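Local coordinates for protein PTS system fructose-like EIIB component 3 (Escherichia coli K12, PDB 4TN5) that probably accepts a phosphoryl group from its EIIA partner on an active-site cysteine and passes it to fructose during its uptake by the phosphotransferase system, at residues A15-L27 / I84-S96. Sequence-based numbering, arbitrary orientation.
Sequences AHTYMAAERLEKL and IYAFLREPQRVMS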
loop_
_atom_site.group_PDB
_atom_site.type_symbol
_atom_site.label_atom_id
_atom_site.label_comp_id
_atom_site.label_asym_id
_atom_site.label_seq_id
_atom_site.Cartn_x
_atom_site.Cartn_y
_atom_site.Cartn_z
ATOM N N ALA A 15 24.157 10.721 9.789
ATOM C CA ALA A 15 23.778 10.930 11.182
ATOM C C ALA A 15 22.320 10.663 11.539
ATOM O O ALA A 15 22.021 10.135 12.611
ATOM C CB ALA A 15 24.144 12.376 11.481
ATOM N N HIS A 16 21.417 11.030 10.636
ATOM C CA HIS A 16 19.989 10.832 10.855
ATOM C C HIS A 16 19.564 9.418 10.477
ATOM O O HIS A 16 18.461 8.981 10.810
ATOM C CB HIS A 16 19.179 11.856 10.059
ATOM C CG HIS A 16 19.441 13.276 10.455
ATOM N ND1 HIS A 16 19.657 14.277 9.534
ATOM C CD2 HIS A 16 19.524 13.860 11.674
ATOM C CE1 HIS A 16 19.861 15.419 10.167
ATOM N NE2 HIS A 16 19.785 15.193 11.467
ATOM N N THR A 17 20.443 8.706 9.780
ATOM C CA THR A 17 20.157 7.338 9.355
ATOM C C THR A 17 20.518 6.266 10.390
ATOM O O THR A 17 19.725 5.356 10.641
ATOM C CB THR A 17 20.815 7.010 7.989
ATOM O OG1 THR A 17 20.039 7.590 6.934
ATOM C CG2 THR A 17 20.899 5.509 7.771
ATOM N N TYR A 18 21.696 6.373 10.997
ATOM C CA TYR A 18 22.168 5.302 11.875
ATOM C C TYR A 18 21.475 5.208 13.225
ATOM O O TYR A 18 21.370 4.120 13.788
ATOM C CB TYR A 18 23.680 5.344 12.064
ATOM C CG TYR A 18 24.439 5.082 10.795
ATOM C CD1 TYR A 18 23.876 4.324 9.775
ATOM C CD2 TYR A 18 25.733 5.550 10.631
ATOM C CE1 TYR A 18 24.565 4.073 8.623
ATOM C CE2 TYR A 18 26.435 5.301 9.479
ATOM C CZ TYR A 18 25.847 4.557 8.478
ATOM O OH TYR A 18 26.534 4.298 7.320
HETATM N N MSE A 19 21.012 6.334 13.755
HETATM C CA MSE A 19 20.273 6.301 15.010
HETATM C C MSE A 19 18.895 5.689 14.777
HETATM O O MSE A 19 18.319 5.074 15.676
HETATM C CB MSE A 19 20.159 7.694 15.633
HETATM C CG MSE A 19 21.484 8.319 16.023
HETATM SE SE MSE A 19 22.394 7.317 17.423
HETATM C CE MSE A 19 23.983 8.432 17.602
ATOM N N ALA A 20 18.376 5.853 13.564
ATOM C CA ALA A 20 17.118 5.227 13.185
ATOM C C ALA A 20 17.301 3.716 13.144
ATOM O O ALA A 20 16.482 2.965 13.674
ATOM C CB ALA A 20 16.650 5.746 11.835
ATOM N N ALA A 21 18.387 3.281 12.512
ATOM C CA ALA A 21 18.733 1.867 12.456
ATOM C C ALA A 21 19.042 1.357 13.856
ATOM O O ALA A 21 18.688 0.232 14.210
ATOM C CB ALA A 21 19.926 1.654 11.540
ATOM N N GLU A 22 19.702 2.197 14.647
ATOM C CA GLU A 22 20.051 1.865 16.023
ATOM C C GLU A 22 18.818 1.551 16.858
ATOM O O GLU A 22 18.723 0.480 17.459
ATOM C CB GLU A 22 20.825 3.018 16.667
ATOM C CG GLU A 22 21.246 2.782 18.112
ATOM C CD GLU A 22 22.278 1.681 18.268
ATOM O OE1 GLU A 22 22.862 1.249 17.251
ATOM O OE2 GLU A 22 22.515 1.254 19.416
ATOM N N ARG A 23 17.881 2.493 16.892
ATOM C CA ARG A 23 16.675 2.341 17.694
ATOM C C ARG A 23 15.884 1.111 17.270
ATOM O O ARG A 23 15.350 0.396 18.109
ATOM C CB ARG A 23 15.802 3.597 17.614
ATOM C CG ARG A 23 14.603 3.571 18.552
ATOM C CD ARG A 23 14.579 4.785 19.472
ATOM N NE ARG A 23 14.080 5.989 18.811
ATOM C CZ ARG A 23 14.515 7.220 19.066
ATOM N NH1 ARG A 23 15.471 7.421 19.957
ATOM N NH2 ARG A 23 13.999 8.255 18.426
ATOM N N LEU A 24 15.835 0.853 15.967
ATOM C CA LEU A 24 15.064 -0.270 15.447
ATOM C C LEU A 24 15.679 -1.620 15.813
ATOM O O LEU A 24 14.964 -2.560 16.159
ATOM C CB LEU A 24 14.911 -0.161 13.932
ATOM C CG LEU A 24 14.013 -1.224 13.305
ATOM C CD1 LEU A 24 12.616 -1.136 13.892
ATOM C CD2 LEU A 24 13.971 -1.047 11.805
ATOM N N GLU A 25 17.004 -1.707 15.733
ATOM C CA GLU A 25 17.719 -2.932 16.079
ATOM C C GLU A 25 17.406 -3.358 17.510
ATOM O O GLU A 25 17.269 -4.546 17.799
ATOM C CB GLU A 25 19.226 -2.742 15.900
ATOM C CG GLU A 25 20.021 -4.040 15.851
ATOM C CD GLU A 25 20.930 -4.117 14.639
ATOM O OE1 GLU A 25 20.972 -3.138 13.866
ATOM O OE2 GLU A 25 21.592 -5.160 14.453
ATOM N N LYS A 26 17.271 -2.382 18.401
ATOM C CA LYS A 26 16.967 -2.676 19.799
ATOM C C LYS A 26 15.467 -2.666 20.101
ATOM O O LYS A 26 15.040 -3.167 21.134
ATOM C CB LYS A 26 17.763 -1.769 20.746
ATOM C CG LYS A 26 16.956 -0.710 21.476
ATOM C CD LYS A 26 17.885 0.340 22.056
ATOM C CE LYS A 26 17.161 1.644 22.315
ATOM N NZ LYS A 26 18.029 2.596 23.067
ATOM N N LEU A 27 14.666 -2.122 19.190
ATOM C CA LEU A 27 13.221 -2.316 19.261
ATOM C C LEU A 27 12.917 -3.761 18.898
ATOM O O LEU A 27 11.950 -4.351 19.380
ATOM C CB LEU A 27 12.485 -1.390 18.289
ATOM C CG LEU A 27 12.422 0.100 18.624
ATOM C CD1 LEU A 27 11.541 0.859 17.646
ATOM C CD2 LEU A 27 11.937 0.289 20.034
ATOM N N ILE A 84 11.757 9.453 8.712
ATOM C CA ILE A 84 12.706 9.260 9.807
ATOM C C ILE A 84 12.318 10.042 11.056
ATOM O O ILE A 84 12.192 9.473 12.139
ATOM C CB ILE A 84 14.148 9.641 9.414
ATOM C CG1 ILE A 84 14.799 8.505 8.628
ATOM C CG2 ILE A 84 14.984 9.936 10.656
ATOM C CD1 ILE A 84 16.306 8.644 8.504
ATOM N N TYR A 85 12.120 11.344 10.925
ATOM C CA TYR A 85 11.827 12.130 12.115
ATOM C C TYR A 85 10.503 11.715 12.783
ATOM O O TYR A 85 10.263 12.011 13.948
ATOM C CB TYR A 85 11.930 13.609 11.785
ATOM C CG TYR A 85 13.081 14.036 10.948
ATOM C CD1 TYR A 85 14.372 13.537 11.135
ATOM C CD2 TYR A 85 12.859 14.871 9.885
ATOM C CE1 TYR A 85 15.399 13.939 10.303
ATOM C CE2 TYR A 85 13.880 15.243 9.077
ATOM C CZ TYR A 85 15.135 14.795 9.285
ATOM O OH TYR A 85 16.113 15.222 8.438
ATOM N N ALA A 86 9.662 10.996 12.044
ATOM C CA ALA A 86 8.467 10.373 12.619
ATOM C C ALA A 86 8.763 9.113 13.440
ATOM O O ALA A 86 8.204 8.919 14.523
ATOM C CB ALA A 86 7.458 10.062 11.539
ATOM N N PHE A 87 9.626 8.251 12.915
ATOM C CA PHE A 87 10.045 7.057 13.640
ATOM C C PHE A 87 10.805 7.469 14.889
ATOM O O PHE A 87 10.702 6.831 15.940
ATOM C CB PHE A 87 10.933 6.180 12.759
ATOM C CG PHE A 87 11.520 5.000 13.477
ATOM C CD1 PHE A 87 10.762 3.864 13.697
ATOM C CD2 PHE A 87 12.829 5.027 13.928
ATOM C CE1 PHE A 87 11.297 2.777 14.354
ATOM C CE2 PHE A 87 13.368 3.941 14.588
ATOM C CZ PHE A 87 12.601 2.815 14.800
ATOM N N LEU A 88 11.567 8.548 14.766
ATOM C CA LEU A 88 12.338 9.044 15.892
ATOM C C LEU A 88 11.482 9.599 17.032
ATOM O O LEU A 88 11.682 9.218 18.190
ATOM C CB LEU A 88 13.397 10.062 15.455
ATOM C CG LEU A 88 14.581 9.510 14.660
ATOM C CD1 LEU A 88 15.661 10.575 14.524
ATOM C CD2 LEU A 88 15.137 8.259 15.321
ATOM N N ARG A 89 10.521 10.472 16.717
ATOM C CA ARG A 89 9.804 11.185 17.781
ATOM C C ARG A 89 9.072 10.155 18.615
ATOM O O ARG A 89 9.171 10.159 19.836
ATOM C CB ARG A 89 8.888 12.290 17.265
ATOM C CG ARG A 89 7.498 11.915 16.811
ATOM C CD ARG A 89 6.925 13.195 16.264
ATOM N NE ARG A 89 7.639 13.607 15.043
ATOM C CZ ARG A 89 7.285 13.210 13.822
ATOM N NH1 ARG A 89 6.238 12.423 13.672
ATOM N NH2 ARG A 89 7.940 13.612 12.751
ATOM N N GLU A 90 8.332 9.271 17.958
ATOM C CA GLU A 90 7.657 8.202 18.676
ATOM C C GLU A 90 7.598 6.875 17.928
ATOM O O GLU A 90 6.789 6.693 17.010
ATOM C CB GLU A 90 6.247 8.674 19.034
ATOM C CG GLU A 90 5.532 7.712 19.976
ATOM C CD GLU A 90 4.174 8.215 20.415
ATOM O OE1 GLU A 90 3.310 8.433 19.544
ATOM O OE2 GLU A 90 3.975 8.395 21.636
ATOM N N PRO A 91 8.452 5.931 18.340
ATOM C CA PRO A 91 8.617 4.661 17.629
ATOM C C PRO A 91 7.605 3.545 17.941
ATOM O O PRO A 91 7.478 2.645 17.115
ATOM C CB PRO A 91 10.041 4.228 18.023
ATOM C CG PRO A 91 10.493 5.188 19.136
ATOM C CD PRO A 91 9.301 6.003 19.537
ATOM N N GLN A 92 6.896 3.577 19.069
ATOM C CA GLN A 92 6.035 2.432 19.393
ATOM C C GLN A 92 4.851 2.434 18.439
ATOM O O GLN A 92 4.327 1.387 18.054
ATOM C CB GLN A 92 5.555 2.425 20.847
ATOM C CG GLN A 92 4.357 1.480 21.019
ATOM C CD GLN A 92 3.316 1.909 22.032
ATOM O OE1 GLN A 92 3.473 1.695 23.238
ATOM N NE2 GLN A 92 2.234 2.505 21.544
ATOM N N ARG A 93 4.446 3.630 18.043
ATOM C CA ARG A 93 3.446 3.778 17.007
ATOM C C ARG A 93 3.768 2.917 15.803
ATOM O O ARG A 93 2.899 2.247 15.249
ATOM C CB ARG A 93 3.402 5.223 16.535
ATOM C CG ARG A 93 2.662 6.173 17.459
ATOM C CD ARG A 93 2.145 7.358 16.684
ATOM N NE ARG A 93 1.730 6.947 15.341
ATOM C CZ ARG A 93 1.293 7.761 14.380
ATOM N NH1 ARG A 93 1.173 9.060 14.579
ATOM N NH2 ARG A 93 0.952 7.270 13.204
ATOM N N VAL A 94 5.036 2.953 15.417
ATOM C CA VAL A 94 5.504 2.281 14.223
ATOM C C VAL A 94 5.458 0.757 14.332
ATOM O O VAL A 94 4.914 0.095 13.451
ATOM C CB VAL A 94 6.928 2.730 13.861
ATOM C CG1 VAL A 94 7.387 2.042 12.593
ATOM C CG2 VAL A 94 6.976 4.243 13.706
HETATM N N MSE A 95 6.008 0.191 15.402
HETATM C CA MSE A 95 6.115 -1.268 15.464
HETATM C C MSE A 95 4.763 -1.943 15.698
HETATM O O MSE A 95 4.588 -3.112 15.358
HETATM C CB MSE A 95 7.101 -1.737 16.535
HETATM C CG MSE A 95 6.554 -1.705 17.944
HETATM SE SE MSE A 95 7.954 -1.974 19.260
HETATM C CE MSE A 95 8.545 -0.123 19.395
ATOM N N SER A 96 3.812 -1.221 16.286
ATOM C CA SER A 96 2.479 -1.785 16.501
ATOM C C SER A 96 1.716 -1.712 15.190
ATOM O O SER A 96 0.831 -2.517 14.928
ATOM C CB SER A 96 1.716 -1.050 17.603
ATOM O OG SER A 96 0.334 -1.374 17.559
#
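With CG anti to the backbone N (chi1 174°), the ring of Phe87 leans from helix 84-89 against helix 18-27, while Arg23, its CG likewise anti to the backbone N, bends at chi2 and chi3 and passes the ring in the opposite direction. Phe87 is a knob in the hole formed by Ala20, Arg23, Leu24 and Leu27. Its CZ lies 3.6 Å from Leu27 CD1, which comes from the opposite direction, and 3.9 Å from Leu24 CB, whose side chain crosses it at about a right angle. Both Phe87 and Leu24 also touch strand 59-64, so the knob continues into the core between these helices and the sheet. Over the rim of one Phe87 face sits Pro91 CB, which also meets Leu27 CD1. Beyond it Leu27 CD2 packs tightly on the selenomethionine methyl of Met95, with CE 3.5 Å away. Along the outer side, Arg23 NE rests 3.7 Å from Pro91 CG, and NH2 lies 2.5 Å from Leu88 O, a separation so short that the exact placing of the guanidinium is doubtful. An alanine in place of Arg23 would probably leave Pro91 CG without its neighbour NE and the carbonyl end of helix 84-89 without the nearby guanidinium. At the other end, Tyr85 directs its edge at the face of His16 in a T-shaped stack, planes at 87°, and the Ile84 methyl CD1 approaches His16 O at 3.2 Å. His16, Thr17 and Ile84 all touch Cys10, the inferred site of the phosphocysteine intermediate. Segment 18-27 thus crosses 84-89 at 42° and also meets the start of helix 92-103, on one face of the parallel part of the EIIB alpha/beta sheet, beside the probable phosphoryl-accepting loop.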